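Local coordinates for protein EDTA monooxygenase (EDTA-degrading bacterium BNC1, PDB 5DQP) that probably oxidises EDTA as a flavin-dependent monooxygenase of the NtaA/SnaA/DszA family, using reduced FMN and molecular oxygen, at residues A[45-50]-A[394-399]; A[56-61]-A[127-132]. All coordinates share one frame; numbering follows the deposited sequence.

How the interactions relate
Both contacts join parts of one TIM-barrel fold, about 30 Å apart between centres and on opposite sides of the chain's centre. Interaction 1 is the more buried: it brings the end of helix 35-47 against helix 390-405, two helices of the barrel's outer layer, through a valine packed on a glycine with a salt bridge at the margin. Interaction 2 is partly buried and joins a loop after strand 52-55 to the start of helix 130-135 after strand 120-125, two strands that strand 90-96 separates, at the C-terminal end of the barrel. There side-chain amides carry the polar chemistry, beside the predicted FMN site and next to the second subunit.

Interaction 1 of 2, residues A[45-50]-A[394-399]; sequences ARRGRI and IFVDQV
Val-396 packs against Gly-48 where the C-terminal end of helix 35-47 meets helix 390-405, a largely buried helix-to-helix contact in the outer layer of the barrel, with a salt bridge at its more exposed margin. The two branches of Val-396 divide the work. CG1, held anti to the backbone N (chi1 160°), comes to 3.6 Å from Gly-48 CA, while CG2, beside the backbone N, lies 4.3 Å from Ile-50 CG1. Glycine suits its place because any side chain there would point at the valine and collide with CG2. A valine is short enough to lie directly against the glycine CA, and Ile-50 carries the packing on to Leu-8 and Ser-10 of strand 7-11.

At the margin, Arg-47 stretches past the valine; chi3 (91°) turns NE out of the extended line of the chain, and NH2 lies 2.7 Å from Asp-397 OD1. The bond is fairly straight, 160° at the hydrogen. The carboxylate oxygen lies at the edge of the guanidinium, near its plane, and receives the N-H on its syn side. An alanine in place of Asp-397 would probably leave the Arg-47 NH2 without this anionic mate and its guanidinium freer to swing into solvent.

Helix 35-47 itself ends in a Schellman motif: Ile-50 N bonds back to Ala-45 O at 2.9 Å, Arg-49 N to Arg-46 O, and Arg-49 takes positive phi. This reversal leads the chain into strand 52-55, so the arrangement is that of adjacent peripheral helices in a TIM barrel, packed where one helix turns back toward the inner sheet.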
loop_
_atom_site.group_PDB
_atom_site.type_symbol
_atom_site.label_atom_id
_atom_site.label_comp_id
_atom_site.label_asym_id
_atom_site.label_seq_id
_atom_site.Cartn_x
_atom_site.Cartn_y
_atom_site.Cartn_z
ATOM N N ALA A 45 6.241 19.539 -4.438
ATOM C CA ALA A 45 4.919 19.745 -5.027
ATOM C C ALA A 45 3.978 20.425 -4.035
ATOM O O ALA A 45 3.171 21.282 -4.416
ATOM C CB ALA A 45 4.343 18.405 -5.509
ATOM N N ARG A 46 4.079 20.073 -2.753
ATOM C CA ARG A 46 3.239 20.714 -1.736
ATOM C C ARG A 46 3.513 22.212 -1.650
ATOM O O ARG A 46 2.578 23.023 -1.578
ATOM C CB ARG A 46 3.476 20.055 -0.379
ATOM C CG ARG A 46 2.545 20.526 0.739
ATOM C CD ARG A 46 3.117 20.068 2.090
ATOM N NE ARG A 46 2.593 20.861 3.182
ATOM C CZ ARG A 46 3.034 22.072 3.505
ATOM N NH1 ARG A 46 4.017 22.637 2.809
ATOM N NH2 ARG A 46 2.481 22.718 4.525
ATOM N N ARG A 47 4.793 22.594 -1.672
ATOM C CA ARG A 47 5.164 24.011 -1.679
ATOM C C ARG A 47 4.588 24.746 -2.896
ATOM O O ARG A 47 4.193 25.913 -2.782
ATOM C CB ARG A 47 6.689 24.156 -1.626
ATOM C CG ARG A 47 7.186 25.593 -1.844
ATOM C CD ARG A 47 8.700 25.711 -1.659
ATOM N NE ARG A 47 9.449 25.514 -2.908
ATOM C CZ ARG A 47 10.298 24.517 -3.127
ATOM N NH1 ARG A 47 10.529 23.614 -2.180
ATOM N NH2 ARG A 47 10.929 24.428 -4.291
ATOM N N GLY A 48 4.481 24.077 -4.044
ATOM C CA GLY A 48 3.817 24.652 -5.198
ATOM C C GLY A 48 2.306 24.608 -5.193
ATOM O O GLY A 48 1.684 25.126 -6.131
ATOM N N ARG A 49 1.689 24.027 -4.158
ATOM C CA ARG A 49 0.243 23.776 -4.133
ATOM C C ARG A 49 -0.219 22.863 -5.270
ATOM O O ARG A 49 -1.369 22.942 -5.719
ATOM C CB ARG A 49 -0.559 25.078 -4.179
ATOM C CG ARG A 49 -0.144 26.124 -3.175
ATOM C CD ARG A 49 -0.042 25.570 -1.757
ATOM N NE ARG A 49 0.419 26.616 -0.843
ATOM C CZ ARG A 49 1.384 26.475 0.060
ATOM N NH1 ARG A 49 2.031 25.322 0.202
ATOM N NH2 ARG A 49 1.695 27.506 0.834
ATOM N N ILE A 50 0.661 22.000 -5.778
ATOM C CA ILE A 50 0.198 20.998 -6.727
ATOM C C ILE A 50 -0.971 20.256 -6.098
ATOM O O ILE A 50 -0.989 20.015 -4.887
ATOM C CB ILE A 50 1.350 20.054 -7.118
ATOM C CG1 ILE A 50 2.501 20.851 -7.751
ATOM C CG2 ILE A 50 0.878 19.002 -8.105
ATOM C CD1 ILE A 50 2.105 21.849 -8.847
ATOM N N ILE A 394 12.332 23.062 -10.462
ATOM C CA ILE A 394 12.302 24.152 -11.441
ATOM C C ILE A 394 10.865 24.518 -11.796
ATOM O O ILE A 394 10.509 25.700 -11.865
ATOM C CB ILE A 394 13.096 23.756 -12.702
ATOM C CG1 ILE A 394 14.557 23.488 -12.356
ATOM C CG2 ILE A 394 13.008 24.848 -13.783
ATOM C CD1 ILE A 394 15.276 24.688 -11.787
ATOM N N PHE A 395 10.035 23.519 -12.118
ATOM C CA PHE A 395 8.651 23.823 -12.456
ATOM C C PHE A 395 7.957 24.562 -11.306
ATOM O O PHE A 395 7.351 25.623 -11.503
ATOM C CB PHE A 395 7.896 22.541 -12.819
ATOM C CG PHE A 395 6.537 22.803 -13.382
ATOM C CD1 PHE A 395 5.458 23.020 -12.540
ATOM C CD2 PHE A 395 6.346 22.889 -14.756
ATOM C CE1 PHE A 395 4.201 23.295 -13.041
ATOM C CE2 PHE A 395 5.105 23.149 -15.271
ATOM C CZ PHE A 395 4.019 23.356 -14.405
ATOM N N VAL A 396 8.079 24.044 -10.086
ATOM C CA VAL A 396 7.406 24.664 -8.942
ATOM C C VAL A 396 7.991 26.044 -8.617
ATOM O O VAL A 396 7.272 26.956 -8.188
ATOM C CB VAL A 396 7.482 23.727 -7.718
ATOM C CG1 VAL A 396 7.233 24.525 -6.429
ATOM C CG2 VAL A 396 6.499 22.558 -7.848
ATOM N N ASP A 397 9.303 26.211 -8.761
ATOM C CA ASP A 397 9.916 27.488 -8.420
ATOM C C ASP A 397 9.655 28.560 -9.468
ATOM O O ASP A 397 9.648 29.745 -9.139
ATOM C CB ASP A 397 11.437 27.361 -8.284
ATOM C CG ASP A 397 11.878 26.610 -7.033
ATOM O OD1 ASP A 397 11.052 26.447 -6.098
ATOM O OD2 ASP A 397 13.076 26.210 -6.999
ATOM N N GLN A 398 9.505 28.187 -10.734
ATOM C CA GLN A 398 9.518 29.192 -11.790
ATOM C C GLN A 398 8.274 29.207 -12.663
ATOM O O GLN A 398 7.945 30.256 -13.194
ATOM C CB GLN A 398 10.770 29.011 -12.663
ATOM C CG GLN A 398 12.046 29.072 -11.788
ATOM C CD GLN A 398 13.337 28.855 -12.549
ATOM O OE1 GLN A 398 13.526 29.407 -13.630
ATOM N NE2 GLN A 398 14.250 28.066 -11.972
ATOM N N VAL A 399 7.573 28.096 -12.826
ATOM C CA VAL A 399 6.349 28.119 -13.625
ATOM C C VAL A 399 5.132 28.407 -12.756
ATOM O O VAL A 399 4.341 29.308 -13.041
ATOM C CB VAL A 399 6.189 26.786 -14.394
ATOM C CG1 VAL A 399 4.828 26.744 -15.127
ATOM C CG2 VAL A 399 7.363 26.559 -15.367
#

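Interaction 2 of 2, residues A[56-61]-A[127-132]; sequences ADQPQL and TANPAV
Three side-chain amides, those of Gln-58, Gln-60 and Asn-129, meet around one oxygen. Gln-58 reaches out with its chain extended beyond CG, and its OE1 accepts from Asn-129 ND2 at 3.1 Å. The two side chains cross at about a right angle, their amide planes 71° apart. The N-H is nearly straight toward the oxygen, which lies in the plane of the asparagine amide, yet this donor stands above the carbonyl plane of Gln-58. Gln-60 NE2 supplies a second bond to the same OE1. In Gln-60, chi2 (86°) bends the chain at CD, and NE2 lies 2.8 Å from Gln-58 OE1; its own OE1 is taken by Thr-62 OG1.

Asn-129 works at both ends: while ND2 spans the contact, the residue is the N-cap of helix 130-135, and its OD1 accepts the capping bond from Ala-131 N at 3.0 Å. Asparagine suits this place because one amide offers donor and acceptor together.

Beside the amides, Val-132 presents both branches to the loop. CG2 lies 3.4 Å from Gln-60 CG, the two side chains again crossing at about a right angle, and CG1 sits 3.8 Å from Pro-59 CD. Pro-59 centres an inverse gamma turn.

Next to Gln-58, Asp-57 is predicted to bind FMN and forms a salt bridge with Arg-107 of the second subunit. A loop and a helix start that follow parallel strands at their C-terminal ends, joined beside a probable flavin site, are characteristic of the luciferase-like TIM barrel.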
loop_
_atom_site.group_PDB
_atom_site.type_symbol
_atom_site.label_atom_id
_atom_site.label_comp_id
_atom_site.label_asym_id
_atom_site.label_seq_id
_atom_site.Cartn_x
_atom_site.Cartn_y
_atom_site.Cartn_z
ATOM N N ALA A 56 2.408 6.044 -11.477
ATOM C CA ALA A 56 2.109 4.985 -12.428
ATOM C C ALA A 56 2.574 3.658 -11.836
ATOM O O ALA A 56 3.372 3.624 -10.897
ATOM C CB ALA A 56 2.802 5.248 -13.762
ATOM N N ASP A 57 2.052 2.555 -12.367
ATOM C CA ASP A 57 2.506 1.261 -11.882
ATOM C C ASP A 57 2.220 0.156 -12.892
ATOM O O ASP A 57 1.211 0.178 -13.594
ATOM C CB ASP A 57 1.852 0.890 -10.548
ATOM C CG ASP A 57 2.394 -0.416 -9.989
ATOM O OD1 ASP A 57 3.639 -0.525 -9.915
ATOM O OD2 ASP A 57 1.593 -1.330 -9.650
ATOM N N GLN A 58 3.131 -0.816 -12.943
ATOM C CA GLN A 58 2.892 -2.115 -13.552
ATOM C C GLN A 58 3.597 -3.099 -12.633
ATOM O O GLN A 58 4.740 -2.842 -12.228
ATOM C CB GLN A 58 3.440 -2.234 -14.971
ATOM C CG GLN A 58 2.557 -1.559 -15.997
ATOM C CD GLN A 58 3.112 -1.709 -17.380
ATOM O OE1 GLN A 58 4.091 -2.427 -17.587
ATOM N NE2 GLN A 58 2.501 -1.029 -18.344
ATOM N N PRO A 59 2.953 -4.195 -12.264
ATOM C CA PRO A 59 3.650 -5.235 -11.467
ATOM C C PRO A 59 4.501 -6.151 -12.346
ATOM O O PRO A 59 4.163 -7.303 -12.616
ATOM C CB PRO A 59 2.489 -5.970 -10.782
ATOM C CG PRO A 59 1.184 -5.279 -11.271
ATOM C CD PRO A 59 1.526 -4.481 -12.473
ATOM N N GLN A 60 5.609 -5.598 -12.841
ATOM C CA GLN A 60 6.689 -6.339 -13.486
ATOM C C GLN A 60 7.980 -5.533 -13.352
ATOM O O GLN A 60 7.949 -4.318 -13.129
ATOM C CB GLN A 60 6.392 -6.616 -14.963
ATOM C CG GLN A 60 5.889 -5.409 -15.736
ATOM C CD GLN A 60 6.981 -4.528 -16.294
ATOM O OE1 GLN A 60 8.167 -4.861 -16.242
ATOM N NE2 GLN A 60 6.583 -3.387 -16.845
ATOM N N LEU A 61 9.112 -6.232 -13.473
ATOM C CA LEU A 61 10.428 -5.621 -13.596
ATOM C C LEU A 61 10.931 -5.720 -15.035
ATOM O O LEU A 61 10.941 -6.806 -15.622
ATOM C CB LEU A 61 11.433 -6.289 -12.665
ATOM C CG LEU A 61 12.870 -5.773 -12.794
ATOM C CD1 LEU A 61 12.919 -4.284 -12.505
ATOM C CD2 LEU A 61 13.762 -6.522 -11.817
ATOM N N THR A 127 -4.597 -4.384 -17.775
ATOM C CA THR A 127 -3.254 -4.871 -18.042
ATOM C C THR A 127 -3.196 -5.491 -19.427
ATOM O O THR A 127 -3.920 -6.446 -19.721
ATOM C CB THR A 127 -2.804 -5.892 -17.002
ATOM O OG1 THR A 127 -2.801 -5.292 -15.698
ATOM C CG2 THR A 127 -1.423 -6.369 -17.351
ATOM N N ALA A 128 -2.313 -4.968 -20.259
ATOM C CA ALA A 128 -2.023 -5.580 -21.539
ATOM C C ALA A 128 -0.600 -6.109 -21.627
ATOM O O ALA A 128 -0.265 -6.766 -22.617
ATOM C CB ALA A 128 -2.278 -4.575 -22.672
ATOM N N ASN A 129 0.245 -5.853 -20.632
ATOM C CA ASN A 129 1.624 -6.318 -20.690
ATOM C C ASN A 129 1.692 -7.801 -20.306
ATOM O O ASN A 129 1.398 -8.161 -19.158
ATOM C CB ASN A 129 2.500 -5.457 -19.775
ATOM C CG ASN A 129 3.982 -5.799 -19.884
ATOM O OD1 ASN A 129 4.352 -6.789 -20.509
ATOM N ND2 ASN A 129 4.831 -4.977 -19.279
ATOM N N PRO A 130 2.070 -8.691 -21.231
ATOM C CA PRO A 130 2.107 -10.130 -20.888
ATOM C C PRO A 130 3.126 -10.499 -19.816
ATOM O O PRO A 130 2.981 -11.567 -19.206
ATOM C CB PRO A 130 2.438 -10.807 -22.227
ATOM C CG PRO A 130 3.085 -9.712 -23.049
ATOM C CD PRO A 130 2.449 -8.438 -22.637
ATOM N N ALA A 131 4.162 -9.680 -19.595
ATOM C CA ALA A 131 5.060 -9.891 -18.460
ATOM C C ALA A 131 4.314 -9.768 -17.129
ATOM O O ALA A 131 4.547 -10.547 -16.192
ATOM C CB ALA A 131 6.217 -8.888 -18.523
ATOM N N VAL A 132 3.402 -8.800 -17.034
ATOM C CA VAL A 132 2.566 -8.682 -15.848
ATOM C C VAL A 132 1.701 -9.924 -15.686
ATOM O O VAL A 132 1.662 -10.539 -14.613
ATOM C CB VAL A 132 1.712 -7.409 -15.922
ATOM C CG1 VAL A 132 0.647 -7.403 -14.771
ATOM C CG2 VAL A 132 2.598 -6.192 -15.887
#